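PDB 7KSF: Protease/Reverse transcriptase/ribonuclease H from Eastern chimpanzee simian foamy virus, which reverse-transcribes the foamy virus genome and degrades the RNA of RNA-DNA hybrids, and probably cleaves viral polyproteins with its aspartic protease domain. Local coordinates for residues L16-E30 with E70-P83. The protein carries 1 engineered substitution. Residues are numbered along the deposited sequence; the frame is centred on the assembly and turned at random.
Engineered in segment 16-30: A20 (natural residue Asp).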
loop_
_atom_site.group_PDB
_atom_site.type_symbol
_atom_site.label_atom_id
_atom_site.label_comp_id
_atom_site.label_asym_id
_atom_site.label_seq_id
_atom_site.Cartn_x
_atom_site.Cartn_y
_atom_site.Cartn_z
ATOM N N LEU A 16 -23.828 -26.405 -10.578
ATOM C CA LEU A 16 -22.487 -26.915 -10.343
ATOM C C LEU A 16 -22.528 -27.973 -9.255
ATOM O O LEU A 16 -23.286 -27.858 -8.289
ATOM C CB LEU A 16 -21.528 -25.791 -9.940
ATOM C CG LEU A 16 -21.356 -24.643 -10.935
ATOM C CD1 LEU A 16 -20.351 -23.657 -10.388
ATOM C CD2 LEU A 16 -20.918 -25.155 -12.300
ATOM N N ALA A 17 -21.707 -29.002 -9.420
ATOM C CA ALA A 17 -21.578 -30.074 -8.448
ATOM C C ALA A 17 -20.157 -30.086 -7.900
ATOM O O ALA A 17 -19.205 -29.733 -8.601
ATOM C CB ALA A 17 -21.916 -31.435 -9.068
ATOM N N HIS A 18 -20.020 -30.485 -6.637
ATOM C CA HIS A 18 -18.723 -30.537 -5.976
ATOM C C HIS A 18 -18.511 -31.931 -5.405
ATOM O O HIS A 18 -19.304 -32.394 -4.577
ATOM C CB HIS A 18 -18.621 -29.477 -4.877
ATOM C CG HIS A 18 -18.415 -28.086 -5.393
ATOM N ND1 HIS A 18 -19.426 -27.350 -5.970
ATOM C CD2 HIS A 18 -17.312 -27.302 -5.427
ATOM C CE1 HIS A 18 -18.958 -26.169 -6.332
ATOM N NE2 HIS A 18 -17.677 -26.115 -6.014
ATOM N N TRP A 19 -17.448 -32.590 -5.856
ATOM C CA TRP A 19 -17.089 -33.912 -5.360
ATOM C C TRP A 19 -16.817 -33.855 -3.861
ATOM O O TRP A 19 -15.898 -33.163 -3.414
ATOM C CB TRP A 19 -15.858 -34.411 -6.114
ATOM C CG TRP A 19 -15.660 -35.895 -6.129
ATOM C CD1 TRP A 19 -16.185 -36.785 -7.021
ATOM C CD2 TRP A 19 -14.850 -36.660 -5.229
ATOM N NE1 TRP A 19 -15.764 -38.057 -6.725
ATOM C CE2 TRP A 19 -14.943 -38.009 -5.628
ATOM C CE3 TRP A 19 -14.063 -36.339 -4.118
ATOM C CZ2 TRP A 19 -14.277 -39.035 -4.959
ATOM C CZ3 TRP A 19 -13.404 -37.359 -3.455
ATOM C CH2 TRP A 19 -13.516 -38.688 -3.875
ATOM N N ALA A 20 -17.625 -34.569 -3.087
ATOM C CA ALA A 20 -17.483 -34.596 -1.639
ATOM C C ALA A 20 -16.717 -35.839 -1.207
ATOM O O ALA A 20 -16.701 -36.855 -1.907
ATOM C CB ALA A 20 -18.849 -34.561 -0.950
ATOM N N SER A 21 -16.073 -35.746 -0.047
ATOM C CA SER A 21 -15.324 -36.863 0.509
ATOM C C SER A 21 -16.088 -37.618 1.583
ATOM O O SER A 21 -15.811 -38.801 1.805
ATOM C CB SER A 21 -13.992 -36.372 1.091
ATOM O OG SER A 21 -13.231 -37.451 1.607
ATOM N N GLY A 22 -17.037 -36.968 2.253
ATOM C CA GLY A 22 -17.827 -37.664 3.250
ATOM C C GLY A 22 -18.701 -38.736 2.627
ATOM O O GLY A 22 -19.108 -38.645 1.468
ATOM N N ALA A 23 -18.982 -39.769 3.417
ATOM C CA ALA A 23 -19.799 -40.881 2.952
ATOM C C ALA A 23 -21.285 -40.549 2.903
ATOM O O ALA A 23 -22.069 -41.376 2.428
ATOM C CB ALA A 23 -19.574 -42.106 3.841
ATOM N N THR A 24 -21.685 -39.372 3.381
ATOM C CA THR A 24 -23.086 -38.982 3.338
ATOM C C THR A 24 -23.563 -38.867 1.890
ATOM O O THR A 24 -22.775 -38.710 0.953
ATOM C CB THR A 24 -23.296 -37.659 4.074
ATOM O OG1 THR A 24 -22.357 -36.691 3.595
ATOM C CG2 THR A 24 -23.104 -37.849 5.575
ATOM N N ILE A 25 -24.881 -38.950 1.718
ATOM C CA ILE A 25 -25.485 -38.997 0.390
ATOM C C ILE A 25 -25.477 -37.617 -0.247
ATOM O O ILE A 25 -25.084 -36.627 0.379
ATOM C CB ILE A 25 -26.911 -39.569 0.448
ATOM C CG1 ILE A 25 -27.806 -38.689 1.322
ATOM C CG2 ILE A 25 -26.889 -41.000 0.959
ATOM C CD1 ILE A 25 -29.268 -39.063 1.255
ATOM N N THR A 26 -25.924 -37.548 -1.498
ATOM C CA THR A 26 -25.836 -36.312 -2.267
ATOM C C THR A 26 -26.888 -35.313 -1.809
ATOM O O THR A 26 -28.069 -35.647 -1.672
ATOM C CB THR A 26 -26.004 -36.614 -3.758
ATOM O OG1 THR A 26 -24.874 -37.361 -4.226
ATOM C CG2 THR A 26 -26.117 -35.324 -4.559
ATOM N N CYS A 27 -26.452 -34.080 -1.564
ATOM C CA CYS A 27 -27.348 -32.977 -1.254
ATOM C C CYS A 27 -27.740 -32.247 -2.529
ATOM O O CYS A 27 -26.995 -32.227 -3.514
ATOM C CB CYS A 27 -26.697 -32.000 -0.277
ATOM S SG CYS A 27 -26.381 -32.665 1.368
ATOM N N ILE A 28 -28.921 -31.638 -2.500
ATOM C CA ILE A 28 -29.465 -30.942 -3.663
ATOM C C ILE A 28 -30.112 -29.652 -3.173
ATOM O O ILE A 28 -30.703 -29.645 -2.083
ATOM C CB ILE A 28 -30.456 -31.838 -4.424
ATOM C CG1 ILE A 28 -29.696 -32.849 -5.288
ATOM C CG2 ILE A 28 -31.444 -31.007 -5.260
ATOM C CD1 ILE A 28 -30.574 -33.650 -6.241
ATOM N N PRO A 29 -29.973 -28.533 -3.895
ATOM C CA PRO A 29 -30.682 -27.309 -3.500
ATOM C C PRO A 29 -32.161 -27.570 -3.246
ATOM O O PRO A 29 -32.814 -28.324 -3.969
ATOM C CB PRO A 29 -30.471 -26.378 -4.696
ATOM C CG PRO A 29 -29.166 -26.810 -5.255
ATOM C CD PRO A 29 -29.041 -28.294 -5.012
ATOM N N GLU A 30 -32.683 -26.917 -2.202
ATOM C CA GLU A 30 -34.016 -27.235 -1.692
ATOM C C GLU A 30 -35.115 -26.964 -2.714
ATOM O O GLU A 30 -36.135 -27.663 -2.722
ATOM C CB GLU A 30 -34.280 -26.435 -0.410
ATOM C CG GLU A 30 -33.407 -26.830 0.775
ATOM C CD GLU A 30 -33.652 -25.963 1.998
ATOM O OE1 GLU A 30 -34.359 -24.943 1.868
ATOM O OE2 GLU A 30 -33.133 -26.299 3.087
ATOM N N GLU A 70 -29.943 -41.333 -4.634
ATOM C CA GLU A 70 -30.765 -41.010 -3.475
ATOM C C GLU A 70 -30.225 -39.740 -2.830
ATOM O O GLU A 70 -29.048 -39.681 -2.456
ATOM C CB GLU A 70 -30.760 -42.174 -2.489
ATOM C CG GLU A 70 -31.311 -41.847 -1.119
ATOM C CD GLU A 70 -31.105 -42.974 -0.127
ATOM O OE1 GLU A 70 -30.454 -43.976 -0.494
ATOM O OE2 GLU A 70 -31.588 -42.860 1.020
ATOM N N VAL A 71 -31.078 -38.721 -2.698
ATOM C CA VAL A 71 -30.631 -37.388 -2.320
ATOM C C VAL A 71 -31.483 -36.835 -1.186
ATOM O O VAL A 71 -32.607 -37.278 -0.940
ATOM C CB VAL A 71 -30.659 -36.409 -3.515
ATOM C CG1 VAL A 71 -29.666 -36.839 -4.584
ATOM C CG2 VAL A 71 -32.065 -36.319 -4.089
ATOM N N ILE A 72 -30.916 -35.849 -0.488
ATOM C CA ILE A 72 -31.642 -35.025 0.472
ATOM C C ILE A 72 -31.596 -33.590 -0.025
ATOM O O ILE A 72 -31.160 -33.324 -1.152
ATOM C CB ILE A 72 -31.056 -35.122 1.891
ATOM C CG1 ILE A 72 -29.609 -34.638 1.921
ATOM C CG2 ILE A 72 -31.135 -36.549 2.405
ATOM C CD1 ILE A 72 -29.061 -34.509 3.325
ATOM N N ALA A 73 -32.022 -32.654 0.814
ATOM C CA ALA A 73 -32.044 -31.245 0.458
ATOM C C ALA A 73 -30.747 -30.556 0.882
ATOM O O ALA A 73 -29.916 -31.117 1.600
ATOM C CB ALA A 73 -33.251 -30.557 1.092
ATOM N N SER A 74 -30.582 -29.316 0.417
ATOM C CA SER A 74 -29.416 -28.507 0.724
ATOM C C SER A 74 -29.824 -27.043 0.695
ATOM O O SER A 74 -30.354 -26.581 -0.327
ATOM C CB SER A 74 -28.270 -28.746 -0.257
ATOM O OG SER A 74 -27.240 -27.789 -0.084
ATOM N N PRO A 75 -29.589 -26.293 1.775
ATOM C CA PRO A 75 -29.856 -24.852 1.746
ATOM C C PRO A 75 -28.897 -24.073 0.860
ATOM O O PRO A 75 -29.061 -22.854 0.728
ATOM C CB PRO A 75 -29.698 -24.445 3.217
ATOM C CG PRO A 75 -28.760 -25.467 3.784
ATOM C CD PRO A 75 -29.084 -26.749 3.080
ATOM N N TYR A 76 -27.917 -24.728 0.249
ATOM C CA TYR A 76 -26.916 -24.052 -0.556
ATOM C C TYR A 76 -27.328 -24.025 -2.024
ATOM O O TYR A 76 -28.327 -24.621 -2.431
ATOM C CB TYR A 76 -25.557 -24.735 -0.396
ATOM C CG TYR A 76 -25.146 -24.975 1.039
ATOM C CD1 TYR A 76 -25.069 -26.265 1.556
ATOM C CD2 TYR A 76 -24.839 -23.914 1.881
ATOM C CE1 TYR A 76 -24.691 -26.487 2.869
ATOM C CE2 TYR A 76 -24.461 -24.127 3.196
ATOM C CZ TYR A 76 -24.391 -25.415 3.684
ATOM O OH TYR A 76 -24.020 -25.632 4.991
ATOM N N GLU A 77 -26.536 -23.314 -2.827
ATOM C CA GLU A 77 -26.780 -23.188 -4.257
ATOM C C GLU A 77 -25.989 -24.189 -5.091
ATOM O O GLU A 77 -26.197 -24.257 -6.305
ATOM C CB GLU A 77 -26.452 -21.764 -4.729
ATOM C CG GLU A 77 -24.961 -21.447 -4.828
ATOM C CD GLU A 77 -24.304 -21.208 -3.477
ATOM O OE1 GLU A 77 -25.019 -21.182 -2.452
ATOM O OE2 GLU A 77 -23.066 -21.043 -3.443
ATOM N N TYR A 78 -25.097 -24.960 -4.478
ATOM C CA TYR A 78 -24.317 -25.961 -5.185
ATOM C C TYR A 78 -24.821 -27.357 -4.841
ATOM O O TYR A 78 -25.517 -27.564 -3.843
ATOM C CB TYR A 78 -22.827 -25.838 -4.844
ATOM C CG TYR A 78 -22.495 -26.226 -3.422
ATOM C CD1 TYR A 78 -22.623 -25.310 -2.384
ATOM C CD2 TYR A 78 -22.056 -27.508 -3.115
ATOM C CE1 TYR A 78 -22.320 -25.662 -1.080
ATOM C CE2 TYR A 78 -21.754 -27.867 -1.815
ATOM C CZ TYR A 78 -21.888 -26.944 -0.802
ATOM O OH TYR A 78 -21.589 -27.294 0.496
ATOM N N ILE A 79 -24.457 -28.320 -5.683
ATOM C CA ILE A 79 -24.836 -29.715 -5.500
ATOM C C ILE A 79 -23.655 -30.420 -4.837
ATOM O O ILE A 79 -22.657 -30.733 -5.491
ATOM C CB ILE A 79 -25.221 -30.386 -6.819
ATOM C CG1 ILE A 79 -26.438 -29.696 -7.435
ATOM C CG2 ILE A 79 -25.506 -31.859 -6.600
ATOM C CD1 ILE A 79 -26.866 -30.287 -8.763
ATOM N N LEU A 80 -23.763 -30.656 -3.533
ATOM C CA LEU A 80 -22.770 -31.452 -2.820
ATOM C C LEU A 80 -22.877 -32.893 -3.299
ATOM O O LEU A 80 -23.847 -33.589 -2.982
ATOM C CB LEU A 80 -22.988 -31.354 -1.314
ATOM C CG LEU A 80 -21.917 -31.993 -0.427
ATOM C CD1 LEU A 80 -20.589 -31.270 -0.582
ATOM C CD2 LEU A 80 -22.365 -32.001 1.025
ATOM N N LEU A 81 -21.888 -33.341 -4.063
ATOM C CA LEU A 81 -21.972 -34.601 -4.789
ATOM C C LEU A 81 -21.288 -35.708 -3.995
ATOM O O LEU A 81 -20.086 -35.630 -3.719
ATOM C CB LEU A 81 -21.334 -34.461 -6.169
ATOM C CG LEU A 81 -21.481 -35.652 -7.113
ATOM C CD1 LEU A 81 -22.940 -36.069 -7.210
ATOM C CD2 LEU A 81 -20.932 -35.288 -8.479
ATOM N N SER A 82 -22.053 -36.735 -3.640
ATOM C CA SER A 82 -21.477 -37.879 -2.950
ATOM C C SER A 82 -20.557 -38.642 -3.901
ATOM O O SER A 82 -20.888 -38.822 -5.076
ATOM C CB SER A 82 -22.579 -38.800 -2.423
ATOM O OG SER A 82 -22.042 -39.854 -1.647
ATOM N N PRO A 83 -19.396 -39.101 -3.423
ATOM C CA PRO A 83 -18.451 -39.778 -4.328
ATOM C C PRO A 83 -18.958 -41.110 -4.836
ATOM O O PRO A 83 -18.553 -41.553 -5.917
ATOM C CB PRO A 83 -17.205 -39.947 -3.455
ATOM C CG PRO A 83 -17.746 -40.046 -2.070
ATOM C CD PRO A 83 -18.927 -39.111 -2.029
#
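One face of the W19 indole carries P83, whose CB lies 3.3 Å above the ring plane, displaced toward the rim beside CZ2. CG of W19 is anti to the backbone N (chi1 -158°), which swings the indole out to this proline. The H18 and Y78 rings meet obliquely, planes at 76°, while L80 CD1 lies in plane at the edge of Y78 and also touches CB of A20, an engineered residue (Asp in nature). Strands 16-19 and 79-81 pair in parallel, with H18 and W19 on opposite faces: H18 N donates to I79 O at 2.9 Å, and H18 O receives L81 N. Where the chain turns back, S82 OG donates a hydrogen bond to T24 O, 2.9 Å. T26 OG1 has two partners, S82 N at 2.9 Å and the D85 carboxylate. Just before the weakly bonded strand 26-29, I25 CD1 packs on I72 CG2; within it, I28 CD1 meets V71 CG1 at 3.7 Å. With its natural Asp, A20-S21-G22 would read Asp-Ser-Gly, consistent with the active-site turn of retroviral aspartic proteases, which work as dimers, although this assembly holds one chain. L6 continues the sheet beyond A17; strand 52-62 flanks V71, its V58 touching I28 and V71.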